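Local coordinates for A223 penton protein C-terminal domain-containing protein (Sulfolobus turreted icosahedral virus 1, PDB 6BO3), which forms part of the turret structures that stud the capsid of this archaeal virus, probably as a penton-associated protein built of two beta domains, at residues 18-23 against 117-122; 56-61 against 100-105; 87-92 against 127-132; 156-161 against 218-223; 164-169 against 212-217. The protein carries 1 engineered substitution. All coordinates share one frame; numbering follows the deposited sequence.

Contact 1: residues 18-23 against 117-122; sequences DVVYVD and GTIHPL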
# COMPACT_ATOMS: atom_id res chain seq x y z
N ASP A 18 29.29 8.71 0.47
CA ASP A 18 28.81 8.44 -0.89
C ASP A 18 27.53 7.59 -0.82
O ASP A 18 27.39 6.74 0.06
CB ASP A 18 29.89 7.71 -1.72
CG ASP A 18 31.31 8.31 -1.55
OD1 ASP A 18 31.50 9.53 -1.73
OD2 ASP A 18 32.26 7.54 -1.27
N VAL A 19 26.60 7.83 -1.75
CA VAL A 19 25.37 7.02 -1.82
C VAL A 19 25.13 6.47 -3.22
O VAL A 19 25.33 7.19 -4.22
CB VAL A 19 24.11 7.79 -1.36
CG1 VAL A 19 23.86 9.02 -2.22
CG2 VAL A 19 22.88 6.89 -1.40
N VAL A 20 24.69 5.22 -3.28
CA VAL A 20 24.22 4.55 -4.50
C VAL A 20 22.74 4.22 -4.39
O VAL A 20 22.29 3.59 -3.42
CB VAL A 20 25.02 3.26 -4.77
CG1 VAL A 20 24.49 2.52 -6.00
CG2 VAL A 20 26.48 3.60 -4.96
N TYR A 21 22.00 4.62 -5.42
CA TYR A 21 20.57 4.41 -5.50
C TYR A 21 20.23 3.12 -6.23
O TYR A 21 20.76 2.83 -7.32
CB TYR A 21 19.91 5.60 -6.18
CG TYR A 21 19.91 6.82 -5.28
CD1 TYR A 21 19.02 6.91 -4.21
CD2 TYR A 21 20.81 7.85 -5.46
CE1 TYR A 21 19.02 8.01 -3.36
CE2 TYR A 21 20.82 8.96 -4.62
CZ TYR A 21 19.92 9.03 -3.58
OH TYR A 21 19.93 10.12 -2.76
N VAL A 22 19.34 2.36 -5.60
CA VAL A 22 18.97 1.03 -6.05
C VAL A 22 17.47 1.07 -6.31
O VAL A 22 16.67 1.43 -5.45
CB VAL A 22 19.35 -0.07 -5.02
CG1 VAL A 22 18.85 -1.44 -5.48
CG2 VAL A 22 20.86 -0.09 -4.79
N ASP A 23 17.13 0.74 -7.55
CA ASP A 23 15.72 0.59 -7.95
C ASP A 23 15.72 -0.51 -9.01
O ASP A 23 16.08 -0.28 -10.18
CB ASP A 23 15.16 1.91 -8.46
CG ASP A 23 13.63 1.89 -8.68
OD1 ASP A 23 12.96 0.87 -8.43
OD2 ASP A 23 13.10 2.92 -9.12
N GLY A 117 16.21 1.15 -2.50
CA GLY A 117 16.82 1.77 -1.34
C GLY A 117 18.11 2.48 -1.66
O GLY A 117 18.34 2.88 -2.81
N THR A 118 18.95 2.60 -0.65
CA THR A 118 20.19 3.34 -0.74
C THR A 118 21.31 2.46 -0.21
O THR A 118 21.13 1.75 0.78
CB THR A 118 20.14 4.65 0.09
OG1 THR A 118 19.87 4.36 1.46
CG2 THR A 118 19.04 5.58 -0.44
N ILE A 119 22.45 2.48 -0.88
CA ILE A 119 23.68 1.90 -0.34
C ILE A 119 24.52 3.05 0.18
O ILE A 119 24.74 4.03 -0.52
CB ILE A 119 24.47 1.12 -1.41
CG1 ILE A 119 23.60 0.02 -2.00
CG2 ILE A 119 25.75 0.53 -0.80
CD1 ILE A 119 24.17 -0.56 -3.28
N HIS A 120 25.00 2.92 1.41
CA HIS A 120 25.78 3.98 2.03
C HIS A 120 26.78 3.37 3.01
O HIS A 120 26.77 2.18 3.23
CB HIS A 120 24.84 4.99 2.72
CG HIS A 120 23.83 4.36 3.61
ND1 HIS A 120 24.16 3.81 4.83
CD2 HIS A 120 22.49 4.18 3.46
CE1 HIS A 120 23.06 3.34 5.40
NE2 HIS A 120 22.04 3.54 4.58
N PRO A 121 27.64 4.20 3.62
CA PRO A 121 28.52 3.54 4.59
C PRO A 121 27.73 3.07 5.81
O PRO A 121 26.63 3.55 6.04
CB PRO A 121 29.54 4.62 4.96
CG PRO A 121 28.97 5.91 4.50
CD PRO A 121 27.93 5.63 3.46
N LEU A 122 28.29 2.12 6.57
CA LEU A 122 27.69 1.72 7.84
C LEU A 122 27.67 2.88 8.83
O LEU A 122 28.70 3.35 9.28
CB LEU A 122 28.47 0.54 8.47
CG LEU A 122 27.88 -0.01 9.77
CD1 LEU A 122 26.46 -0.52 9.56
CD2 LEU A 122 28.74 -1.11 10.38
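V22 lays its CG2 methyl against the far end of I119, 3.7 Å from I119 CD1, the two side chains meeting at a slant. I119 reaches that methyl because CG1 stands anti to its carbonyl carbon (chi1 -57°) and the chain then runs out nearly straight. V20 lies beside I119 and points the same way, with V20 CB 4.0 Å from I119 CB, so the isoleucine touches both valines on that face of the sheet. The other face carries Y21 and T118 side by side; T118 CG2 comes within 3.8 Å of Y21 CE1 at an oblique angle to the ring. V19, just ahead of the strand, touches T118 CB through CG2, which also stands over one face of the Y21 ring, toward its rim. V20 to V22 and G117 to I119 belong to antiparallel strands at the edge of a five-stranded sheet, where 20-28 is the outermost strand and 111-120 its neighbour. V20 and I119 form a hydrogen-bonded pair: I119 N to V20 O is 2.8 Å and almost straight at 173°, and V20 N to I119 O is 3.0 Å. V22 and G117 make the next such pair. Beyond the bridges, H120 ND1 donates to P121 O at 2.8 Å, the acceptor lying in the imidazole plane, while NE2 bonds S46 OG on strand 44-53 and the ring stacks with F123.

Contact 2: residues 56-61 against 100-105; sequences VIDVLL and EYDPSN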
# COMPACT_ATOMS: atom_id res chain seq x y z
N VAL A 56 6.56 -17.79 -3.02
CA VAL A 56 7.38 -17.73 -1.81
C VAL A 56 8.83 -17.64 -2.25
O VAL A 56 9.24 -18.36 -3.17
CB VAL A 56 7.20 -18.99 -0.97
CG1 VAL A 56 8.16 -18.98 0.22
CG2 VAL A 56 5.76 -19.11 -0.50
N ILE A 57 9.60 -16.78 -1.60
CA ILE A 57 10.99 -16.58 -1.95
C ILE A 57 11.87 -16.71 -0.72
O ILE A 57 11.43 -16.45 0.43
CB ILE A 57 11.27 -15.23 -2.67
CG1 ILE A 57 10.80 -14.01 -1.86
CG2 ILE A 57 10.63 -15.17 -4.05
CD1 ILE A 57 11.31 -12.69 -2.41
N ASP A 58 13.10 -17.15 -0.97
CA ASP A 58 14.14 -17.26 0.05
C ASP A 58 15.20 -16.20 -0.17
O ASP A 58 15.76 -16.07 -1.26
CB ASP A 58 14.77 -18.64 0.06
CG ASP A 58 13.75 -19.75 0.18
OD1 ASP A 58 12.87 -19.68 1.08
OD2 ASP A 58 13.82 -20.69 -0.64
N VAL A 59 15.48 -15.46 0.90
CA VAL A 59 16.37 -14.30 0.81
C VAL A 59 17.60 -14.58 1.69
O VAL A 59 17.47 -14.68 2.91
CB VAL A 59 15.68 -12.99 1.26
CG1 VAL A 59 16.62 -11.80 1.15
CG2 VAL A 59 14.42 -12.72 0.45
N LEU A 60 18.77 -14.70 1.07
CA LEU A 60 20.02 -14.84 1.82
C LEU A 60 20.78 -13.49 1.89
O LEU A 60 21.10 -12.86 0.88
CB LEU A 60 20.86 -15.98 1.24
CG LEU A 60 21.97 -16.67 2.05
CD1 LEU A 60 21.60 -17.04 3.48
CD2 LEU A 60 22.42 -17.91 1.29
N LEU A 61 21.02 -13.03 3.10
CA LEU A 61 21.77 -11.82 3.34
C LEU A 61 23.17 -12.23 3.78
O LEU A 61 23.33 -12.86 4.83
CB LEU A 61 21.10 -10.98 4.42
CG LEU A 61 19.64 -10.58 4.18
CD1 LEU A 61 19.15 -9.80 5.37
CD2 LEU A 61 19.42 -9.80 2.89
N GLU A 100 15.99 -16.42 -4.03
CA GLU A 100 15.72 -17.70 -4.69
C GLU A 100 14.23 -18.07 -4.63
O GLU A 100 13.59 -17.94 -3.59
CB GLU A 100 16.51 -18.85 -4.04
CG GLU A 100 18.02 -18.67 -3.91
CD GLU A 100 18.65 -19.56 -2.84
OE1 GLU A 100 18.05 -20.60 -2.48
OE2 GLU A 100 19.74 -19.22 -2.34
N TYR A 101 13.71 -18.56 -5.76
CA TYR A 101 12.40 -19.24 -5.82
C TYR A 101 12.42 -20.41 -4.86
O TYR A 101 13.25 -21.31 -4.99
CB TYR A 101 12.14 -19.75 -7.25
CG TYR A 101 10.80 -20.41 -7.54
CD1 TYR A 101 9.65 -19.65 -7.75
CD2 TYR A 101 10.68 -21.79 -7.69
CE1 TYR A 101 8.43 -20.24 -8.06
CE2 TYR A 101 9.46 -22.40 -8.00
CZ TYR A 101 8.34 -21.61 -8.20
OH TYR A 101 7.12 -22.18 -8.51
N ASP A 102 11.53 -20.41 -3.88
CA ASP A 102 11.50 -21.56 -2.97
C ASP A 102 11.01 -22.83 -3.68
O ASP A 102 9.99 -22.78 -4.39
CB ASP A 102 10.68 -21.29 -1.71
CG ASP A 102 10.81 -22.40 -0.71
OD1 ASP A 102 11.77 -22.39 0.09
OD2 ASP A 102 9.99 -23.33 -0.74
N PRO A 103 11.72 -23.96 -3.50
CA PRO A 103 11.35 -25.21 -4.18
C PRO A 103 9.96 -25.76 -3.79
O PRO A 103 9.39 -26.53 -4.56
CB PRO A 103 12.46 -26.18 -3.78
CG PRO A 103 13.14 -25.57 -2.60
CD PRO A 103 13.01 -24.09 -2.79
N SER A 104 9.43 -25.36 -2.64
CA SER A 104 8.12 -25.84 -2.19
C SER A 104 6.96 -25.14 -2.88
O SER A 104 5.82 -25.47 -2.63
CB SER A 104 7.98 -25.66 -0.67
OG SER A 104 7.78 -24.29 -0.33
N ASN A 105 7.22 -24.16 -3.74
CA ASN A 105 6.14 -23.46 -4.42
C ASN A 105 5.24 -24.36 -5.25
O ASN A 105 5.70 -25.34 -5.85
CB ASN A 105 6.69 -22.35 -5.31
CG ASN A 105 6.97 -21.09 -4.54
OD1 ASN A 105 6.06 -20.49 -3.97
ND2 ASN A 105 8.24 -20.70 -4.48
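N105 turns its side-chain amide edge-on to the backbone of V56 and grips it at two points. V56 N donates to N105 OD1 at 2.9 Å, and N105 ND2 returns a bond to V56 O, also 2.9 Å, with that oxygen in the amide plane; each acceptor is met on a lone pair. V56 O takes a second donor, D102 N. The same ND2 bonds D102 O and stands over the centre of the Y101 ring, 3.6 Å above its plane, so the amide is fixed on several sides. V56 CG1 lies alongside D102 CB, both side chains pointing the same way. By contrast, D58 and D102 bring their carboxylates together at a steep angle, the planes 79° apart, with D58 OD2 2.8 Å from D102 OD1. D102 OD2 accepts from S104 N, which approaches from above the carboxylate plane, an Asx turn within the type I turn from D102 to N105. Next to this corner D58 and E100 form a hydrogen-bonded antiparallel pair, joining strands 57-62 and 96-101 of the four-stranded sheet. Two carboxylate oxygens so close are consistent with one acid holding a proton; the neighbouring charge would be expected to raise its pKa.

Contact 3: residues 87-92 against 127-132; sequences LKFYNV and SQISIE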
# COMPACT_ATOMS: atom_id res chain seq x y z
N LEU A 87 10.43 -7.07 3.05
CA LEU A 87 11.59 -7.10 3.94
C LEU A 87 12.22 -5.68 3.98
O LEU A 87 12.69 -5.12 2.97
CB LEU A 87 12.58 -8.19 3.52
CG LEU A 87 13.91 -8.30 4.29
CD1 LEU A 87 13.65 -8.70 5.72
CD2 LEU A 87 14.85 -9.31 3.66
N LYS A 88 12.13 -5.09 5.16
CA LYS A 88 12.60 -3.73 5.38
C LYS A 88 13.99 -3.81 6.02
O LYS A 88 14.25 -4.63 6.90
CB LYS A 88 11.64 -2.93 6.27
CG LYS A 88 10.19 -2.78 5.79
CD LYS A 88 9.39 -1.90 6.74
CE LYS A 88 7.90 -1.91 6.45
NZ LYS A 88 7.20 -0.69 6.98
N PHE A 89 14.88 -2.96 5.51
CA PHE A 89 16.26 -2.84 5.95
C PHE A 89 16.48 -1.45 6.48
O PHE A 89 16.08 -0.44 5.86
CB PHE A 89 17.24 -3.04 4.77
CG PHE A 89 17.11 -4.36 4.06
CD1 PHE A 89 18.06 -5.36 4.24
CD2 PHE A 89 16.09 -4.58 3.16
CE1 PHE A 89 17.96 -6.57 3.55
CE2 PHE A 89 15.97 -5.79 2.49
CZ PHE A 89 16.92 -6.78 2.68
N TYR A 90 17.16 -1.37 7.62
CA TYR A 90 17.74 -0.11 8.06
C TYR A 90 19.20 -0.29 8.46
O TYR A 90 19.51 -0.96 9.46
CB TYR A 90 16.96 0.54 9.22
CG TYR A 90 17.62 1.85 9.62
CD1 TYR A 90 18.26 2.00 10.85
CD2 TYR A 90 17.66 2.92 8.72
CE1 TYR A 90 18.89 3.19 11.18
CE2 TYR A 90 18.29 4.10 9.04
CZ TYR A 90 18.90 4.24 10.28
OH TYR A 90 19.52 5.41 10.60
N ASN A 91 20.09 0.34 7.68
CA ASN A 91 21.53 0.41 7.96
C ASN A 91 22.10 -1.01 8.12
O ASN A 91 22.84 -1.29 9.06
CB ASN A 91 21.82 1.32 9.18
CG ASN A 91 23.33 1.61 9.39
OD1 ASN A 91 24.03 2.02 8.47
ND2 ASN A 91 23.82 1.41 10.61
N VAL A 92 21.78 -1.91 7.19
CA VAL A 92 22.15 -3.32 7.35
C VAL A 92 23.46 -3.55 6.57
O VAL A 92 23.49 -3.32 5.35
CB VAL A 92 21.02 -4.28 6.86
CG1 VAL A 92 21.39 -5.74 7.06
CG2 VAL A 92 19.68 -3.98 7.56
N SER A 127 21.52 -1.56 13.35
CA SER A 127 21.18 -2.19 12.08
C SER A 127 19.96 -3.05 12.33
O SER A 127 19.89 -3.76 13.32
CB SER A 127 22.33 -3.06 11.56
OG SER A 127 23.46 -2.25 11.39
N GLN A 128 18.97 -2.98 11.46
CA GLN A 128 17.72 -3.68 11.75
C GLN A 128 17.07 -4.16 10.47
O GLN A 128 17.29 -3.59 9.41
CB GLN A 128 16.74 -2.77 12.50
CG GLN A 128 17.23 -2.26 13.84
CD GLN A 128 16.22 -1.35 14.51
OE1 GLN A 128 15.73 -0.40 13.92
NE2 GLN A 128 15.93 -1.63 15.77
N ILE A 129 16.31 -5.25 10.60
CA ILE A 129 15.37 -5.68 9.57
C ILE A 129 13.99 -5.85 10.20
O ILE A 129 13.86 -5.97 11.42
CB ILE A 129 15.81 -6.97 8.80
CG1 ILE A 129 15.95 -8.19 9.73
CG2 ILE A 129 17.10 -6.72 8.02
CD1 ILE A 129 16.21 -9.49 8.99
N SER A 130 12.95 -5.80 9.37
CA SER A 130 11.62 -6.14 9.82
C SER A 130 10.90 -6.69 8.62
O SER A 130 11.36 -6.56 7.50
CB SER A 130 10.85 -4.95 10.44
OG SER A 130 10.61 -3.93 9.48
N ILE A 131 9.79 -7.36 8.88
CA ILE A 131 9.01 -7.95 7.80
C ILE A 131 7.57 -7.56 8.03
O ILE A 131 7.07 -7.66 9.15
CB ILE A 131 9.18 -9.48 7.74
CG1 ILE A 131 10.60 -9.84 7.26
CG2 ILE A 131 8.15 -10.10 6.81
CD1 ILE A 131 10.95 -11.31 7.24
N GLU A 132 6.89 -7.12 6.99
CA GLU A 132 5.45 -6.96 7.08
C GLU A 132 4.72 -7.44 5.83
O GLU A 132 5.33 -7.61 4.76
CB GLU A 132 5.10 -5.51 7.42
CG GLU A 132 5.44 -4.48 6.37
CD GLU A 132 4.78 -3.13 6.67
OE1 GLU A 132 4.62 -2.80 7.86
OE2 GLU A 132 4.43 -2.40 5.71
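Apolar contacts occupy the face that bears L87, F89, I129 and I131. The L87 and I131 side chains cross at a slant, L87 CD1 3.6 Å from I131 CG1, and the same methyl also approaches I129 CB; a first torsion close to trans (chi1 176°) lets the CD1 branch lean across to strand 128-133. I129 CG2 is shared: it lies 3.8 Å from V92 CG2 and meets the F89 ring obliquely at CD1. Backbone hydrogen bonds tie two antiparallel pairs, K88 with S130 and Y90 with Q128, among them Y90 N to Q128 O at 2.9 Å. The bonding is extended at the end by a side chain, for S127 OG donates to N91 O at 2.6 Å. On the face bearing K88 and S130, the extended K88 chain runs past S130 OG, and its end meets E132. K88 CE lies 3.4 Å from E132 CD, and K88 NZ makes a salt bridge of 3.4 Å to E132 OE1. On the neighbouring strand 44-53, F45 faces both N91 and V92, a G1 bulge, and its ring meets F89 edge-to-face. N91 turns its carbonyl OD1 to F123 N and S44 OG. Strand 128-133 is the outermost strand of the five-stranded sheet and 85-93 lies between it and 44-53, while L87 and F89 pack onto V59 and L61 of strand 57-62 in the facing sheet.

Contact 4: residues 156-161 against 218-223; sequences IPANGY and IYEEVI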
# COMPACT_ATOMS: atom_id res chain seq x y z
N ILE A 156 -21.91 2.29 -4.70
CA ILE A 156 -20.56 1.93 -4.25
C ILE A 156 -20.18 0.55 -4.84
O ILE A 156 -20.94 -0.40 -4.73
CB ILE A 156 -20.47 2.02 -2.70
CG1 ILE A 156 -20.37 3.50 -2.30
CG2 ILE A 156 -19.27 1.24 -2.16
CD1 ILE A 156 -20.91 3.84 -0.94
N PRO A 157 -19.02 0.46 -5.53
CA PRO A 157 -18.72 -0.74 -6.34
C PRO A 157 -18.23 -1.98 -5.58
O PRO A 157 -18.24 -3.08 -6.14
CB PRO A 157 -17.61 -0.25 -7.27
CG PRO A 157 -16.90 0.78 -6.47
CD PRO A 157 -18.01 1.51 -5.74
N ALA A 158 -17.77 -1.80 -4.35
CA ALA A 158 -17.07 -2.87 -3.65
C ALA A 158 -17.20 -2.73 -2.16
O ALA A 158 -17.62 -1.68 -1.66
CB ALA A 158 -15.60 -2.86 -4.05
N ASN A 159 -16.84 -3.79 -1.45
CA ASN A 159 -16.62 -3.71 -0.02
C ASN A 159 -15.41 -2.81 0.19
O ASN A 159 -14.42 -2.91 -0.53
CB ASN A 159 -16.34 -5.09 0.58
CG ASN A 159 -17.56 -6.01 0.56
OD1 ASN A 159 -18.71 -5.56 0.54
ND2 ASN A 159 -17.31 -7.31 0.57
N GLY A 160 -15.51 -1.91 1.16
CA GLY A 160 -14.41 -1.05 1.52
C GLY A 160 -14.84 0.14 2.36
O GLY A 160 -15.75 0.04 3.18
N TYR A 161 -14.16 1.25 2.16
CA TYR A 161 -14.35 2.41 3.01
C TYR A 161 -14.66 3.58 2.14
O TYR A 161 -13.88 3.94 1.29
CB TYR A 161 -13.06 2.72 3.78
CG TYR A 161 -12.83 1.79 4.93
CD1 TYR A 161 -13.59 1.90 6.09
CD2 TYR A 161 -11.86 0.80 4.87
CE1 TYR A 161 -13.40 1.06 7.16
CE2 TYR A 161 -11.65 -0.06 5.94
CZ TYR A 161 -12.42 0.07 7.08
OH TYR A 161 -12.22 -0.77 8.14
N ILE A 218 -15.39 12.61 -3.05
CA ILE A 218 -15.93 11.34 -2.59
C ILE A 218 -15.29 10.21 -3.41
O ILE A 218 -15.30 10.23 -4.65
CB ILE A 218 -17.47 11.29 -2.73
CG1 ILE A 218 -18.12 12.52 -2.05
CG2 ILE A 218 -18.02 9.98 -2.17
CD1 ILE A 218 -19.64 12.55 -2.12
N TYR A 219 -14.75 9.22 -2.70
CA TYR A 219 -14.16 8.06 -3.33
C TYR A 219 -14.19 6.89 -2.36
O TYR A 219 -14.52 7.07 -1.18
CB TYR A 219 -12.72 8.37 -3.76
CG TYR A 219 -11.78 8.76 -2.65
CD1 TYR A 219 -11.74 10.07 -2.17
CD2 TYR A 219 -10.94 7.82 -2.06
CE1 TYR A 219 -10.88 10.43 -1.16
CE2 TYR A 219 -10.05 8.18 -1.05
CZ TYR A 219 -10.04 9.48 -0.61
OH TYR A 219 -9.18 9.85 0.39
N GLU A 220 -13.88 5.70 -2.86
CA GLU A 220 -13.83 4.53 -1.99
C GLU A 220 -12.42 3.96 -1.91
O GLU A 220 -11.77 3.76 -2.94
CB GLU A 220 -14.81 3.46 -2.47
CG GLU A 220 -14.75 2.18 -1.64
CD GLU A 220 -15.74 1.10 -2.07
OE1 GLU A 220 -16.11 1.02 -3.26
OE2 GLU A 220 -16.13 0.31 -1.19
N GLU A 221 -11.95 3.71 -0.69
CA GLU A 221 -10.72 2.93 -0.47
C GLU A 221 -11.06 1.46 -0.62
O GLU A 221 -11.93 0.95 0.10
CB GLU A 221 -10.13 3.17 0.92
CG GLU A 221 -9.59 4.56 1.16
CD GLU A 221 -8.88 4.70 2.50
OE1 GLU A 221 -8.04 5.61 2.65
OE2 GLU A 221 -9.15 3.88 3.41
N VAL A 222 -10.39 0.78 -1.54
CA VAL A 222 -10.63 -0.63 -1.83
C VAL A 222 -9.31 -1.40 -1.78
O VAL A 222 -8.25 -0.87 -2.13
CB VAL A 222 -11.29 -0.83 -3.21
CG1 VAL A 222 -11.50 -2.31 -3.50
CG2 VAL A 222 -12.62 -0.09 -3.28
N ILE A 223 -9.39 -2.66 -1.36
CA ILE A 223 -8.24 -3.53 -1.25
C ILE A 223 -8.32 -4.65 -2.28
O ILE A 223 -8.38 -4.41 -3.48
CB ILE A 223 -8.17 -4.09 0.15
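E220 drives its carboxylate into the bend made by I156, P157 and A158, and this is the close-fitting half of the contact. Its chain is fully extended from the first torsion on (chi1 177°), which carries the acid group from the strand across to the loop. There E220 OE2 comes 2.5 Å from A158 O, a separation so short that the acid probably holds a proton, while E220 OE1 sits 3.2 Å from P157 CD. The proline ring and the glutamate lie alongside one another, heading opposite ways. I156 and E220 cross at a slant, with I156 CG2 3.4 Å from both E220 OE1 and OE2, and V199 of strand 193-199 packs against E220 from outside the two segments. E220 is a buried residue, which is consistent with a neutral acid.

The other half is looser. A158 CB only brushes V222 CG2, at 4.1 Å, and the exposed Y161 lies near E221, with Y161 CB 4.1 Å from E221 OE2. That oxygen has a long, weak ion pair with K196 NZ. N159 points away from strand 213-222 and bonds A201 N through OD1. On this side the backbone does the holding: Y161 and E221 form a hydrogen-bonded pair, with E221 N to Y161 O at 2.8 Å. G160 takes a backbone shape open to glycine (phi 164°), and the lack of a side chain leaves room for E221 O. The arrangement starts an antiparallel pairing in a domain assigned to the nucleoplasmin clan, whose strand order is that of a jelly-roll sandwich of two four-stranded sheets.

Contact 5: residues 164-169 against 212-217; sequences ISITNT and SSSAIL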
# COMPACT_ATOMS: atom_id res chain seq x y z
N ILE A 164 -15.59 10.64 2.27
CA ILE A 164 -16.20 11.91 1.89
C ILE A 164 -15.34 13.04 2.48
O ILE A 164 -15.36 13.25 3.70
CB ILE A 164 -17.66 12.00 2.41
CG1 ILE A 164 -18.50 10.81 1.93
CG2 ILE A 164 -18.34 13.29 2.00
CD1 ILE A 164 -19.01 9.96 3.06
N SER A 165 -14.59 13.75 1.63
CA SER A 165 -13.75 14.88 2.08
C SER A 165 -14.53 16.17 1.80
O SER A 165 -14.93 16.43 0.66
CB SER A 165 -12.38 14.87 1.38
OG SER A 165 -11.71 16.12 1.40
N ILE A 166 -14.78 16.95 2.85
CA ILE A 166 -15.50 18.20 2.74
C ILE A 166 -14.56 19.30 3.20
O ILE A 166 -14.12 19.30 4.34
CB ILE A 166 -16.80 18.18 3.58
CG1 ILE A 166 -17.66 16.97 3.21
CG2 ILE A 166 -17.54 19.51 3.46
CD1 ILE A 166 -18.14 16.95 1.76
N THR A 167 -14.21 20.22 2.30
CA THR A 167 -13.36 21.35 2.69
C THR A 167 -14.20 22.62 2.95
O THR A 167 -14.98 23.09 2.11
CB THR A 167 -12.23 21.62 1.66
OG1 THR A 167 -11.43 20.43 1.48
CG2 THR A 167 -11.35 22.79 2.11
N ASN A 168 -14.06 23.19 4.13
CA ASN A 168 -14.81 24.41 4.42
C ASN A 168 -14.04 25.27 5.39
O ASN A 168 -13.15 24.77 6.07
CB ASN A 168 -16.20 24.05 4.94
CG ASN A 168 -17.18 25.21 4.84
OD1 ASN A 168 -17.27 26.01 5.75
ND2 ASN A 168 -17.92 25.29 3.74
N THR A 169 -14.38 26.55 5.43
CA THR A 169 -13.71 27.53 6.29
C THR A 169 -13.92 27.19 7.76
O THR A 169 -12.99 27.24 8.55
CB THR A 169 -14.24 28.95 6.04
OG1 THR A 169 -15.65 29.01 6.30
CG2 THR A 169 -13.99 29.37 4.60
N SER A 212 -22.99 24.93 4.01
CA SER A 212 -22.44 25.93 3.08
C SER A 212 -21.56 25.30 2.00
O SER A 212 -21.01 24.19 2.14
CB SER A 212 -21.70 27.07 3.81
OG SER A 212 -20.38 26.73 4.19
N SER A 213 -21.45 26.01 0.88
CA SER A 213 -20.72 25.52 -0.26
C SER A 213 -19.26 25.16 0.09
O SER A 213 -18.52 25.96 0.66
CB SER A 213 -20.77 26.52 -1.40
OG SER A 213 -20.18 25.95 -2.55
N SER A 214 -18.87 23.94 -0.30
CA SER A 214 -17.62 23.30 0.13
C SER A 214 -16.99 22.51 -1.01
O SER A 214 -17.72 21.97 -1.85
CB SER A 214 -17.94 22.31 1.23
OG SER A 214 -18.69 22.89 2.29
N ALA A 215 -15.66 22.39 -1.02
CA ALA A 215 -15.00 21.41 -1.91
C ALA A 215 -15.32 19.99 -1.44
O ALA A 215 -15.02 19.62 -0.29
CB ALA A 215 -13.49 21.62 -1.97
N ILE A 216 -15.89 19.21 -2.36
CA ILE A 216 -16.35 17.84 -2.13
C ILE A 216 -15.55 16.86 -2.96
O ILE A 216 -15.43 17.00 -4.19
CB ILE A 216 -17.82 17.66 -2.56
CG1 ILE A 216 -18.74 18.59 -1.77
CG2 ILE A 216 -18.25 16.20 -2.41
CD1 ILE A 216 -20.00 18.96 -2.52
N LEU A 217 -15.03 15.84 -2.30
CA LEU A 217 -14.35 14.75 -2.97
C LEU A 217 -14.75 13.48 -2.27
O LEU A 217 -14.51 13.32 -1.07
CB LEU A 217 -12.84 14.93 -2.94
CG LEU A 217 -12.05 13.94 -3.79
CD1 LEU A 217 -12.35 14.07 -5.28
CD2 LEU A 217 -10.57 14.18 -3.53
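S165 pairs with L217 and T167 with A215 in hydrogen-bonded antiparallel register, the axes of segments 164-167 and 213-217 running 151° apart in direction and approaching to 4.6 Å. S165 N to L217 O is the shortest of the backbone bonds at 2.7 Å. The return bond from A215 N to T167 O is weak, bent to 131°, where the ladder gives out toward the chain corner at S212. Side chains then divide between the two faces. T167 CB lies 3.8 Å from A215 CB on the face that also bears S165 and L217. On the other, I166 and I216 lie side by side and point the same way, I166 CD1 meeting I216 CG1 at 3.9 Å. I166 reaches in the second direction too, its CG2 branch resting 3.6 Å from S214 CB. I174 and L210, from strands of the second sheet of this domain, pack on I166, so this face looks into the interior between the sheets.

Past the last bridge, N168 takes over from the backbone. It swings its amide toward 212-214, the first torsion near trans (chi1 -162°), and there ND2 forks to S212 OG and S214 OG, each at 2.9 Å and each tilted out of the amide plane. S214 OG donates a hydrogen bond to S212 O, and N168 OD1 accepts from S170 OG. The amide thus uses both its ends and S214 OG serves as acceptor and donor at once, a linked polar network that ties the end of the strand pair, where the last backbone bond is weak, to the corner without any formal charge.

The five contacts fall into two groups on separate domains. Contacts 1 and 3 lie in the same five-stranded sheet, at its two outer strands, and meet where L122 and H120 pack on N91. Contact 2, in the facing sheet, joins contact 3 through L61 on F89 and V59 on L87, but its nearest atoms stay about 12 Å from contact 1. Contacts 4 and 5 are successive parts of one strand pair in the second domain, touching through I218 and I164. Contact 4 is a surface contact; the others are partly buried. Valine and isoleucine packing dominates contact 1, paired acids mark contact 2, a salt bridge contact 3, a buried acid contact 4, and uncharged amide and hydroxyl groups contact 5.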